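Local coordinates for type 2A phosphatase-associated protein 42 (Saccharomyces cerevisiae, PDB 2V0P) that takes part in negative regulation of TOR signalling, associates with type 2A phosphatase catalytic subunits and inhibits the phosphatase SIT4, here as its TPR-like N-terminal domain, at residues N134-Y139 and L143-A148. Residues are numbered along the deposited sequence; the frame is centred on the assembly and turned at random.
Sequences NFKDRY and LSELYA
Asn134 and Glu145 bring the two backbones closest, with their CA atoms 5.5 Å apart, where the loop leaving helix 126-133 passes the short, weakly bonded helix 143-146. From there the Glu145 side chain, extended beyond CG (chi2 173°), reaches across to the loop past the Asn134 carbonyl and crosses the Lys136 side chain at about a right angle. Glu145 OE2 accepts two bonds: Lys136 N donates over 3.0 Å in a nearly straight line (170°) from above the carboxylate plane, and Lys136 NZ forms a 2.7 Å salt bridge to the anti lone pair. Bends at chi3 and chi4 fold the lysine chain back to this oxygen. Glu145 OE1 lies near the ring plane of Phe135, 3.6 Å from the edge atom Phe135 CD1, and accepts from the backbone N of Gln142. A water accepts from Asp137 N and lies 2.9 Å from Glu145 OE1, to which it can donate. Farther along the same ring edge, Phe135 CZ meets Leu146 CD1 at 3.7 Å. An alanine in place of Glu145 would probably leave the Lys136 ammonium without its counter-charge and the loop amide without its acceptor. One carboxylate thus ties the loop after helix 126-133 to the short helix 143-146, its charge probably stabilised by the lysine.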
loop_
_atom_site.group_PDB
_atom_site.type_symbol
_atom_site.label_atom_id
_atom_site.label_comp_id
_atom_site.label_asym_id
_atom_site.label_seq_id
_atom_site.Cartn_x
_atom_site.Cartn_y
_atom_site.Cartn_z
ATOM N N ASN A 134 0.447 13.789 -16.533
ATOM C CA ASN A 134 -0.352 14.043 -15.347
ATOM C C ASN A 134 0.442 14.530 -14.112
ATOM O O ASN A 134 -0.159 14.949 -13.113
ATOM C CB ASN A 134 -1.211 12.816 -15.002
ATOM C CG ASN A 134 -2.326 12.561 -16.023
ATOM O OD1 ASN A 134 -2.832 13.480 -16.667
ATOM N ND2 ASN A 134 -2.718 11.313 -16.146
ATOM N N PHE A 135 1.775 14.481 -14.185
ATOM C CA PHE A 135 2.603 14.961 -13.095
ATOM C C PHE A 135 2.617 16.472 -13.140
ATOM O O PHE A 135 3.115 17.054 -14.097
ATOM C CB PHE A 135 4.026 14.417 -13.175
ATOM C CG PHE A 135 4.107 12.920 -13.250
ATOM C CD1 PHE A 135 3.268 12.125 -12.501
ATOM C CD2 PHE A 135 5.046 12.311 -14.068
ATOM C CE1 PHE A 135 3.347 10.746 -12.574
ATOM C CE2 PHE A 135 5.135 10.934 -14.139
ATOM C CZ PHE A 135 4.287 10.151 -13.392
ATOM N N LYS A 136 2.043 17.109 -12.121
ATOM C CA LYS A 136 2.067 18.565 -12.031
ATOM C C LYS A 136 3.510 19.015 -11.817
ATOM O O LYS A 136 3.941 20.001 -12.398
ATOM C CB LYS A 136 1.129 19.081 -10.930
ATOM C CG LYS A 136 -0.357 18.947 -11.299
ATOM C CD LYS A 136 -1.333 19.619 -10.310
ATOM C CE LYS A 136 -1.538 18.810 -9.007
ATOM N NZ LYS A 136 -1.654 17.320 -9.219
ATOM N N ASP A 137 4.243 18.258 -11.002
ATOM C CA ASP A 137 5.663 18.475 -10.747
ATOM C C ASP A 137 6.446 17.241 -11.159
ATOM O O ASP A 137 6.494 16.231 -10.442
ATOM C CB ASP A 137 5.922 18.794 -9.267
ATOM C CG ASP A 137 7.367 19.246 -8.993
ATOM O OD1 ASP A 137 8.251 19.072 -9.869
ATOM O OD2 ASP A 137 7.613 19.783 -7.884
ATOM N N ARG A 138 7.070 17.341 -12.333
ATOM C CA ARG A 138 7.848 16.249 -12.887
ATOM C C ARG A 138 8.836 15.689 -11.874
ATOM O O ARG A 138 9.092 14.515 -11.875
ATOM C CB ARG A 138 8.543 16.729 -14.175
ATOM C CG ARG A 138 9.497 15.771 -14.825
ATOM C CD ARG A 138 10.914 16.226 -14.619
ATOM N NE ARG A 138 11.738 15.981 -15.798
ATOM C CZ ARG A 138 12.667 15.039 -15.883
ATOM N NH1 ARG A 138 12.917 14.227 -14.843
ATOM N NH2 ARG A 138 13.349 14.912 -17.007
ATOM N N TYR A 139 9.361 16.526 -10.993
ATOM C CA TYR A 139 10.365 16.088 -10.029
ATOM C C TYR A 139 9.776 15.671 -8.697
ATOM O O TYR A 139 10.477 15.083 -7.875
ATOM C CB TYR A 139 11.437 17.168 -9.835
ATOM C CG TYR A 139 12.299 17.337 -11.064
ATOM C CD1 TYR A 139 13.310 16.415 -11.359
ATOM C CD2 TYR A 139 12.085 18.393 -11.950
ATOM C CE1 TYR A 139 14.097 16.550 -12.498
ATOM C CE2 TYR A 139 12.870 18.542 -13.093
ATOM C CZ TYR A 139 13.871 17.617 -13.359
ATOM O OH TYR A 139 14.647 17.750 -14.488
ATOM N N LEU A 143 1.653 9.303 -6.934
ATOM C CA LEU A 143 0.908 8.090 -7.260
ATOM C C LEU A 143 -0.555 8.405 -7.503
ATOM O O LEU A 143 -1.248 7.702 -8.237
ATOM C CB LEU A 143 1.096 7.073 -6.126
ATOM C CG LEU A 143 0.748 5.599 -6.242
ATOM C CD1 LEU A 143 1.471 4.937 -7.322
ATOM C CD2 LEU A 143 1.113 4.950 -4.904
ATOM N N SER A 144 -1.018 9.503 -6.928
ATOM C CA SER A 144 -2.365 9.976 -7.199
ATOM C C SER A 144 -2.559 10.598 -8.595
ATOM O O SER A 144 -3.691 10.865 -8.972
ATOM C CB SER A 144 -2.837 10.934 -6.091
ATOM O OG SER A 144 -1.766 11.714 -5.575
ATOM N N GLU A 145 -1.465 10.835 -9.333
ATOM C CA GLU A 145 -1.483 11.441 -10.683
ATOM C C GLU A 145 -1.321 10.422 -11.806
ATOM O O GLU A 145 -1.539 10.695 -12.997
ATOM C CB GLU A 145 -0.369 12.493 -10.802
ATOM C CG GLU A 145 -0.508 13.668 -9.831
ATOM C CD GLU A 145 0.682 14.595 -9.860
ATOM O OE1 GLU A 145 1.825 14.107 -9.866
ATOM O OE2 GLU A 145 0.477 15.812 -9.889
ATOM N N LEU A 146 -0.905 9.242 -11.424
ATOM C CA LEU A 146 -0.622 8.196 -12.332
ATOM C C LEU A 146 -1.876 7.414 -12.739
ATOM O O LEU A 146 -2.015 6.996 -13.895
ATOM C CB LEU A 146 0.390 7.308 -11.651
ATOM C CG LEU A 146 1.262 6.336 -12.371
ATOM C CD1 LEU A 146 2.285 7.005 -13.333
ATOM C CD2 LEU A 146 1.934 5.565 -11.268
ATOM N N TYR A 147 -2.776 7.228 -11.777
ATOM C CA TYR A 147 -4.072 6.587 -11.984
ATOM C C TYR A 147 -5.077 7.325 -11.125
ATOM O O TYR A 147 -4.706 7.922 -10.104
ATOM C CB TYR A 147 -4.050 5.127 -11.552
ATOM C CG TYR A 147 -3.124 4.199 -12.318
ATOM C CD1 TYR A 147 -1.971 3.725 -11.738
ATOM C CD2 TYR A 147 -3.448 3.773 -13.597
ATOM C CE1 TYR A 147 -1.133 2.867 -12.399
ATOM C CE2 TYR A 147 -2.614 2.923 -14.293
ATOM C CZ TYR A 147 -1.465 2.479 -13.699
ATOM O OH TYR A 147 -0.709 1.615 -14.390
ATOM N N ALA A 148 -6.344 7.300 -11.528
ATOM C CA ALA A 148 -7.427 7.721 -10.640
ATOM C C ALA A 148 -7.405 6.798 -9.416
ATOM O O ALA A 148 -7.111 5.614 -9.554
ATOM C CB ALA A 148 -8.752 7.633 -11.363
HETATM O O HOH W 1 3.495 16.356 -9.184
#